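Local coordinates for alkylhalidase CmlS (Streptomyces venezuelae, PDB 3I3L), which acts in chloramphenicol biosynthesis as a flavin-dependent halogenase, holding its FAD cofactor through a covalent bond, at residues A[124-127]-A[128-131]; A[68-71]-A[72-76]; A[220-223]-A[224-227]. All coordinates share one frame; numbering follows the deposited sequence.

Contact 1 (A[124-127]-A[128-131]); sequences QVKR and EEFD. With FAD (flavin-adenine dinucleotide), chain B.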
loop_
_atom_site.group_PDB
_atom_site.type_symbol
_atom_site.label_atom_id
_atom_site.label_comp_id
_atom_site.label_asym_id
_atom_site.label_seq_id
_atom_site.Cartn_x
_atom_site.Cartn_y
_atom_site.Cartn_z
ATOM N N GLN A 124 0.744 -14.679 6.408
ATOM C CA GLN A 124 2.111 -14.344 6.733
ATOM C C GLN A 124 2.977 -15.408 6.024
ATOM O O GLN A 124 2.554 -16.554 5.938
ATOM C CB GLN A 124 2.327 -14.429 8.247
ATOM C CG GLN A 124 1.128 -13.952 9.115
ATOM C CD GLN A 124 1.100 -12.442 9.225
ATOM O OE1 GLN A 124 0.505 -11.883 10.147
ATOM N NE2 GLN A 124 1.789 -11.767 8.322
ATOM N N VAL A 125 4.146 -15.023 5.482
ATOM C CA VAL A 125 4.952 -15.970 4.738
ATOM C C VAL A 125 6.424 -15.886 5.065
ATOM O O VAL A 125 6.925 -14.876 5.556
ATOM C CB VAL A 125 4.785 -15.840 3.183
ATOM C CG1 VAL A 125 3.262 -15.818 2.789
ATOM C CG2 VAL A 125 5.462 -14.544 2.693
ATOM N N LYS A 126 7.119 -16.964 4.746
ATOM C CA LYS A 126 8.537 -16.969 4.648
ATOM C C LYS A 126 8.840 -16.582 3.206
ATOM O O LYS A 126 8.465 -17.309 2.261
ATOM C CB LYS A 126 9.039 -18.367 5.014
ATOM C CG LYS A 126 10.519 -18.513 5.066
ATOM C CD LYS A 126 10.915 -19.802 5.865
ATOM C CE LYS A 126 11.391 -19.423 7.285
ATOM N NZ LYS A 126 11.807 -20.633 8.086
ATOM N N ARG A 127 9.439 -15.405 3.022
ATOM C CA ARG A 127 9.570 -14.788 1.694
ATOM C C ARG A 127 10.406 -15.623 0.705
ATOM O O ARG A 127 10.119 -15.622 -0.511
ATOM C CB ARG A 127 10.155 -13.373 1.778
ATOM C CG ARG A 127 9.148 -12.288 2.173
ATOM C CD ARG A 127 8.051 -12.042 1.073
ATOM N NE ARG A 127 8.702 -11.658 -0.177
ATOM C CZ ARG A 127 9.166 -10.423 -0.428
ATOM N NH1 ARG A 127 9.036 -9.447 0.503
ATOM N NH2 ARG A 127 9.798 -10.175 -1.583
ATOM N N GLU A 128 11.427 -16.316 1.208
ATOM C CA GLU A 128 12.234 -17.200 0.367
ATOM C C GLU A 128 11.341 -18.271 -0.299
ATOM O O GLU A 128 11.576 -18.662 -1.436
ATOM C CB GLU A 128 13.372 -17.832 1.181
ATOM C CG GLU A 128 12.907 -18.722 2.314
ATOM C CD GLU A 128 13.950 -18.826 3.446
ATOM O OE1 GLU A 128 14.732 -19.803 3.450
ATOM O OE2 GLU A 128 13.993 -17.957 4.343
ATOM N N GLU A 129 10.277 -18.680 0.392
ATOM C CA GLU A 129 9.400 -19.728 -0.132
ATOM C C GLU A 129 8.310 -19.161 -1.000
ATOM O O GLU A 129 8.078 -19.631 -2.104
ATOM C CB GLU A 129 8.817 -20.589 1.015
ATOM C CG GLU A 129 9.874 -21.412 1.736
ATOM C CD GLU A 129 9.331 -22.162 2.978
ATOM O OE1 GLU A 129 8.180 -21.933 3.452
ATOM O OE2 GLU A 129 10.098 -22.975 3.513
ATOM N N PHE A 130 7.684 -18.094 -0.528
ATOM C CA PHE A 130 6.669 -17.392 -1.287
ATOM C C PHE A 130 7.199 -16.829 -2.613
ATOM O O PHE A 130 6.587 -16.977 -3.657
ATOM C CB PHE A 130 6.097 -16.252 -0.429
ATOM C CG PHE A 130 5.076 -15.411 -1.139
ATOM C CD1 PHE A 130 3.814 -15.890 -1.349
ATOM C CD2 PHE A 130 5.403 -14.136 -1.584
ATOM C CE1 PHE A 130 2.826 -15.100 -2.022
ATOM C CE2 PHE A 130 4.473 -13.314 -2.213
ATOM C CZ PHE A 130 3.147 -13.788 -2.450
ATOM N N ASP A 131 8.319 -16.148 -2.570
ATOM C CA ASP A 131 8.888 -15.579 -3.810
ATOM C C ASP A 131 9.229 -16.711 -4.831
ATOM O O ASP A 131 9.047 -16.547 -6.028
ATOM C CB ASP A 131 10.136 -14.768 -3.508
ATOM C CG ASP A 131 9.830 -13.441 -2.769
ATOM O OD1 ASP A 131 8.687 -13.200 -2.357
ATOM O OD2 ASP A 131 10.751 -12.613 -2.624
HETATM P PA FAD B . 12.325 -7.348 -3.831
HETATM O O1A FAD B . 13.562 -6.724 -3.228
HETATM O O2A FAD B . 11.503 -8.201 -2.930
HETATM O O5B FAD B . 12.788 -8.219 -5.133
HETATM C C5B FAD B . 13.714 -7.686 -6.057
HETATM C C4B FAD B . 14.588 -8.790 -6.694
HETATM O O4B FAD B . 15.423 -8.161 -7.693
HETATM C C3B FAD B . 15.519 -9.451 -5.705
HETATM O O3B FAD B . 15.253 -10.819 -5.650
HETATM C C2B FAD B . 16.929 -9.199 -6.261
HETATM O O2B FAD B . 17.708 -10.352 -6.203
HETATM C C1B FAD B . 16.680 -8.795 -7.706
HETATM N N9A FAD B . 17.623 -7.886 -8.330
HETATM C C8A FAD B . 18.136 -6.734 -7.810
HETATM N N7A FAD B . 18.948 -6.169 -8.730
HETATM C C5A FAD B . 19.032 -6.986 -9.805
HETATM C C6A FAD B . 19.729 -6.889 -10.995
HETATM N N6A FAD B . 20.497 -5.846 -11.253
HETATM N N1A FAD B . 19.554 -7.881 -11.923
HETATM C C2A FAD B . 18.750 -8.967 -11.682
HETATM N N3A FAD B . 18.062 -9.039 -10.510
HETATM C C4A FAD B . 18.195 -8.065 -9.582
HETATM N N1 FAD B . 6.358 -5.601 2.930
HETATM C C2 FAD B . 5.149 -6.204 3.238
HETATM O O2 FAD B . 4.327 -6.316 2.338
HETATM N N3 FAD B . 4.870 -6.638 4.506
HETATM C C4 FAD B . 5.788 -6.490 5.513
HETATM O O4 FAD B . 5.510 -6.924 6.677
HETATM C C4X FAD B . 6.996 -5.854 5.223
HETATM N N5 FAD B . 7.942 -5.707 6.201
HETATM C C5X FAD B . 9.170 -5.175 5.879
HETATM C C6 FAD B . 10.141 -5.008 6.877
HETATM C C7 FAD B . 11.336 -4.404 6.567
HETATM C C7M FAD B . 12.410 -4.227 7.613
HETATM C C8 FAD B . 11.568 -4.025 5.248
HETATM C C8M FAD B . 12.874 -3.465 4.848
HETATM C C9 FAD B . 10.594 -4.144 4.250
HETATM C C9A FAD B . 9.392 -4.738 4.602
HETATM N N10 FAD B . 8.474 -4.905 3.605
HETATM C C10 FAD B . 7.267 -5.411 3.910
HETATM C "C1'" FAD B . 8.798 -4.268 2.297
HETATM C "C2'" FAD B . 8.765 -5.301 1.196
HETATM O "O2'" FAD B . 9.544 -6.359 1.587
HETATM C "C3'" FAD B . 9.165 -4.807 -0.169
HETATM O "O3'" FAD B . 8.297 -3.766 -0.560
HETATM C "C4'" FAD B . 9.044 -5.951 -1.230
HETATM O "O4'" FAD B . 10.000 -6.954 -1.024
HETATM C "C5'" FAD B . 9.296 -5.384 -2.621
HETATM O "O5'" FAD B . 9.120 -6.375 -3.591
HETATM P P FAD B . 9.937 -6.170 -4.927
HETATM O O1P FAD B . 9.788 -4.739 -5.394
HETATM O O2P FAD B . 9.605 -7.294 -5.902
HETATM O O3P FAD B . 11.497 -6.188 -4.495
#

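Contact 2 (A[68-71]-A[72-76]); sequences PGTM and SILNR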
loop_
_atom_site.group_PDB
_atom_site.type_symbol
_atom_site.label_atom_id
_atom_site.label_comp_id
_atom_site.label_asym_id
_atom_site.label_seq_id
_atom_site.Cartn_x
_atom_site.Cartn_y
_atom_site.Cartn_z
ATOM N N PRO A 68 -4.908 -8.547 1.925
ATOM C CA PRO A 68 -6.004 -9.144 1.124
ATOM C C PRO A 68 -5.939 -8.763 -0.338
ATOM O O PRO A 68 -6.262 -9.594 -1.206
ATOM C CB PRO A 68 -7.276 -8.534 1.756
ATOM C CG PRO A 68 -6.896 -8.356 3.190
ATOM C CD PRO A 68 -5.408 -7.933 3.157
ATOM N N GLY A 69 -5.539 -7.513 -0.609
ATOM C CA GLY A 69 -5.502 -7.001 -1.990
ATOM C C GLY A 69 -4.547 -7.796 -2.870
ATOM O O GLY A 69 -4.780 -7.967 -4.067
ATOM N N THR A 70 -3.464 -8.276 -2.279
ATOM C CA THR A 70 -2.486 -9.074 -3.008
ATOM C C THR A 70 -2.971 -10.511 -3.237
ATOM O O THR A 70 -2.684 -11.080 -4.304
ATOM C CB THR A 70 -1.140 -9.132 -2.239
ATOM O OG1 THR A 70 -0.544 -7.828 -2.228
ATOM C CG2 THR A 70 -0.170 -10.161 -2.844
ATOM N N MET A 71 -3.700 -11.087 -2.261
ATOM C CA MET A 71 -4.294 -12.426 -2.443
ATOM C C MET A 71 -5.324 -12.365 -3.563
ATOM O O MET A 71 -5.415 -13.274 -4.355
ATOM C CB MET A 71 -4.970 -12.959 -1.168
ATOM C CG MET A 71 -4.195 -12.675 0.139
ATOM S SD MET A 71 -2.809 -13.788 0.339
ATOM C CE MET A 71 -1.537 -12.935 -0.446
ATOM N N SER A 72 -6.094 -11.290 -3.608
ATOM C CA SER A 72 -7.060 -11.100 -4.664
ATOM C C SER A 72 -6.354 -11.160 -6.031
ATOM O O SER A 72 -6.861 -11.763 -6.971
ATOM C CB SER A 72 -7.769 -9.774 -4.477
ATOM O OG SER A 72 -8.554 -9.507 -5.590
ATOM N N ILE A 73 -5.182 -10.537 -6.134
ATOM C CA ILE A 73 -4.490 -10.458 -7.398
ATOM C C ILE A 73 -3.978 -11.829 -7.778
ATOM O O ILE A 73 -4.159 -12.283 -8.908
ATOM C CB ILE A 73 -3.306 -9.458 -7.369
ATOM C CG1 ILE A 73 -3.818 -8.001 -7.425
ATOM C CG2 ILE A 73 -2.343 -9.714 -8.595
ATOM C CD1 ILE A 73 -2.736 -6.959 -7.165
ATOM N N LEU A 74 -3.336 -12.492 -6.831
ATOM C CA LEU A 74 -2.828 -13.818 -7.057
ATOM C C LEU A 74 -3.979 -14.807 -7.414
ATOM O O LEU A 74 -3.811 -15.704 -8.204
ATOM C CB LEU A 74 -2.085 -14.294 -5.804
ATOM C CG LEU A 74 -0.772 -13.544 -5.490
ATOM C CD1 LEU A 74 -0.119 -14.095 -4.234
ATOM C CD2 LEU A 74 0.158 -13.644 -6.654
ATOM N N ASN A 75 -5.140 -14.622 -6.828
ATOM C CA ASN A 75 -6.275 -15.506 -7.104
ATOM C C ASN A 75 -6.695 -15.311 -8.567
ATOM O O ASN A 75 -6.819 -16.291 -9.275
ATOM C CB ASN A 75 -7.420 -15.197 -6.158
ATOM C CG ASN A 75 -8.724 -15.913 -6.569
ATOM O OD1 ASN A 75 -8.948 -17.049 -6.173
ATOM N ND2 ASN A 75 -9.579 -15.242 -7.322
ATOM N N ARG A 76 -6.841 -14.042 -9.016
ATOM C CA ARG A 76 -7.206 -13.720 -10.387
ATOM C C ARG A 76 -6.151 -14.107 -11.431
ATOM O O ARG A 76 -6.444 -14.167 -12.621
ATOM C CB ARG A 76 -7.577 -12.228 -10.503
ATOM C CG ARG A 76 -8.954 -11.969 -9.873
ATOM C CD ARG A 76 -9.395 -10.490 -9.892
ATOM N NE ARG A 76 -8.720 -9.730 -8.836
ATOM C CZ ARG A 76 -8.003 -8.612 -9.033
ATOM N NH1 ARG A 76 -7.436 -7.981 -7.991
ATOM N NH2 ARG A 76 -7.883 -8.111 -10.259
#

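Contact 3 (A[220-223]-A[224-227]); sequences GDLK and GTTY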
loop_
_atom_site.group_PDB
_atom_site.type_symbol
_atom_site.label_atom_id
_atom_site.label_comp_id
_atom_site.label_asym_id
_atom_site.label_seq_id
_atom_site.Cartn_x
_atom_site.Cartn_y
_atom_site.Cartn_z
ATOM N N GLY A 220 -8.273 -16.320 20.317
ATOM C CA GLY A 220 -9.492 -15.728 19.839
ATOM C C GLY A 220 -9.271 -15.053 18.521
ATOM O O GLY A 220 -8.418 -15.485 17.731
ATOM N N ASP A 221 -10.009 -13.966 18.296
ATOM C CA ASP A 221 -9.855 -13.198 17.070
ATOM C C ASP A 221 -8.408 -12.658 16.860
ATOM O O ASP A 221 -8.005 -12.350 15.731
ATOM C CB ASP A 221 -10.897 -12.063 17.055
ATOM C CG ASP A 221 -12.357 -12.579 16.792
ATOM O OD1 ASP A 221 -12.533 -13.691 16.266
ATOM O OD2 ASP A 221 -13.330 -11.852 17.116
ATOM N N LEU A 222 -7.638 -12.541 17.946
ATOM C CA LEU A 222 -6.242 -12.026 17.893
ATOM C C LEU A 222 -5.212 -12.946 17.184
ATOM O O LEU A 222 -4.103 -12.507 16.812
ATOM C CB LEU A 222 -5.752 -11.630 19.309
ATOM C CG LEU A 222 -6.318 -10.299 19.851
ATOM C CD1 LEU A 222 -5.969 -10.110 21.288
ATOM C CD2 LEU A 222 -5.784 -9.125 19.062
ATOM N N LYS A 223 -5.574 -14.208 16.960
ATOM C CA LYS A 223 -4.615 -15.190 16.495
ATOM C C LYS A 223 -4.127 -14.874 15.053
ATOM O O LYS A 223 -4.943 -14.643 14.124
ATOM C CB LYS A 223 -5.219 -16.584 16.527
ATOM C CG LYS A 223 -4.164 -17.708 16.399
ATOM C CD LYS A 223 -3.434 -17.717 15.039
ATOM C CE LYS A 223 -2.337 -18.813 14.905
ATOM N NZ LYS A 223 -2.876 -20.153 15.433
ATOM N N GLY A 224 -2.808 -14.874 14.870
ATOM C CA GLY A 224 -2.259 -14.513 13.601
ATOM C C GLY A 224 -2.137 -13.025 13.289
ATOM O O GLY A 224 -1.727 -12.659 12.164
ATOM N N THR A 225 -2.481 -12.155 14.241
ATOM C CA THR A 225 -2.469 -10.718 13.967
ATOM C C THR A 225 -1.044 -10.236 13.937
ATOM O O THR A 225 -0.219 -10.756 14.651
ATOM C CB THR A 225 -3.282 -9.928 15.052
ATOM O OG1 THR A 225 -3.505 -8.590 14.615
ATOM C CG2 THR A 225 -2.559 -9.897 16.400
ATOM N N THR A 226 -0.777 -9.200 13.141
ATOM C CA THR A 226 0.534 -8.513 13.124
ATOM C C THR A 226 0.602 -7.430 14.205
ATOM O O THR A 226 -0.210 -6.474 14.169
ATOM C CB THR A 226 0.839 -7.853 11.738
ATOM O OG1 THR A 226 0.995 -8.870 10.733
ATOM C CG2 THR A 226 2.164 -6.935 11.755
ATOM N N TYR A 227 1.586 -7.527 15.129
ATOM C CA TYR A 227 1.708 -6.546 16.231
ATOM C C TYR A 227 2.723 -5.468 15.900
ATOM O O TYR A 227 3.843 -5.771 15.460
ATOM C CB TYR A 227 2.139 -7.213 17.509
ATOM C CG TYR A 227 1.104 -8.108 18.105
ATOM C CD1 TYR A 227 0.045 -7.564 18.821
ATOM C CD2 TYR A 227 1.185 -9.513 17.956
ATOM C CE1 TYR A 227 -0.913 -8.371 19.376
ATOM C CE2 TYR A 227 0.259 -10.333 18.540
ATOM C CZ TYR A 227 -0.799 -9.752 19.248
ATOM O OH TYR A 227 -1.773 -10.529 19.811
#

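Contact 1 (A[124-127]-A[128-131])
R127 and D131, one turn apart at the start of helix 127-140, meet side-on: NE of R127 reaches OD1 of D131 at 2.7 Å, and NH2 of R127 reaches OD2 of D131 at 2.8 Å. This two-pronged salt bridge is not flat, for the guanidinium and carboxylate planes stand 48° apart. Bends at chi2 (-67°) and chi3 turn NE to the aspartate and NH1 to the ribityl chain, NH2 being shared by D131 and FAD. There NH2 of R127 donates to phosphate oxygen O2A of FAD at 2.9 Å, and NH1 of R127 to O4' of FAD at 3.1 Å. D131 is thus a second-shell residue that limits the rotation of a first-shell one, and its OD2 also forms a salt bridge with R59, an FAD-binding residue. At the helix start K126, the N-cap, gives its carbonyl O to two amides, E129 N and, almost straight at 173°, F130 N. V125 CG2 packs 3.6 Å from F130 CB. The turn carries the chain from strand 122-124 into helix 127-140; P33 of helix 33-44 lies against R127 and D131, and Y88 touches V125 and F130.

Contact 2 (A[68-71]-A[72-76])
L74 lies over the carbonyl of T70, one helical turn back, and its side chain can be followed atom by atom. CB of L74 is 3.6 Å from T70 O, and CG comes closer, 3.3 Å from the same T70 O. With CG opposite the carbonyl carbon (chi1 -68°) and CD1 continuing the extended chain, the leucine runs alongside T70 and points the same way. Its tip, CD1 of L74, then meets two methyl groups: CG2 of T70 at 4.2 Å and CE of M71, also at 4.2 Å, the latter brought round by bends in the methionine chain. Under this apolar ridge the backbone follows the regular alpha-helical pattern of residue n+4 to n, L74 N donating to T70 O with an angle of 171°, while I73 N is held only weakly by G69 O and T70 O. Helix 68-76 belongs to the FAD-binding part of the chain: T70 and I73 lean on helix 327-347, L74 on helix 127-140, and M71 on strand 122-124.

The polar side of the helix is built around S72. Its OG stands opposite the backbone N (chi1 172°), where R76 closes on it edge-on with both NE and NH1: NE of R76 lies 3.3 Å and NH1 of R76 3.1 Å from OG of S72, which sits close to the guanidinium plane. An alanine here would remove that shared acceptor, and R76 would probably be freer to turn about its chain. The other end of the guanidinium is engaged as well, NH2 of R76 bonding to P493 O and the group forming a cation-pi interaction with W117. CB of S72, for its part, rests 3.5 Å from G69 O.

Contact 3 (A[220-223]-A[224-227])
T225 closes on the carbonyl of L222, and here the contact is tight. T225 N donates to L222 O at 3.1 Å and 151°, and the threonine side chain presses on the same oxygen: CB of T225 is 3.2 Å and CG2 of T225 3.1 Å from L222 O. The methyl takes the crowded position between backbone N and carbonyl carbon, which turns it to the oxygen and leaves OG1 opposite the backbone N, bonded to T95 and S93. The same methyl, CG2 of T225, also sits over one face of the Y227 ring, 3.3 Å above the plane and offset toward the rim. The ring's OH reaches back to L222, 4.2 Å from its CB; this hydroxyl is buried and has no polar partner in the model.

Two overlapping beta turns make the arrangement, a type I turn from G220 to K223 and a type II turn from L222 to T225. G224 holds the third place of the second turn, at backbone angles where a side chain would collide with K223 O. The chain emerges directly into strand 226-231, which pairs in parallel with strand 89-97 and antiparallel with strand 234-240. At its start, OG1 of T226 is hydrogen-bonded to OG of S65, an FAD-binding residue.

The solvent side is quite different, for K223 is exposed. Its side chain, bent at chi2 and chi4, folds over the peptide that follows, against G224 N. CD of K223 lies 2.9 Å from G224 N, a close approach without a bond: G224 N bonds to D216 OD2, and the K223 side chain touches D216 as well.

In the fold
Contact 2 is the most central of the three, contact 1 is partly buried, and contact 3 lies farthest from the middle of the chain, although most of its touching residues are covered. Contacts 1 and 2 share a surface: F130 CZ meets L74 CD1 at 3.7 Å, joining helix 127-140 to helix 68-76. The Q124 side chain of contact 1 lies against G224 and T226 of contact 3, whereas contacts 2 and 3 stay about 10 Å apart at their nearest atoms. Chemistry follows place: an arginine-aspartate pair turned to the cofactor in contact 1, apolar packing with a polar flank in contact 2, and turn geometry leading into a strand in contact 3.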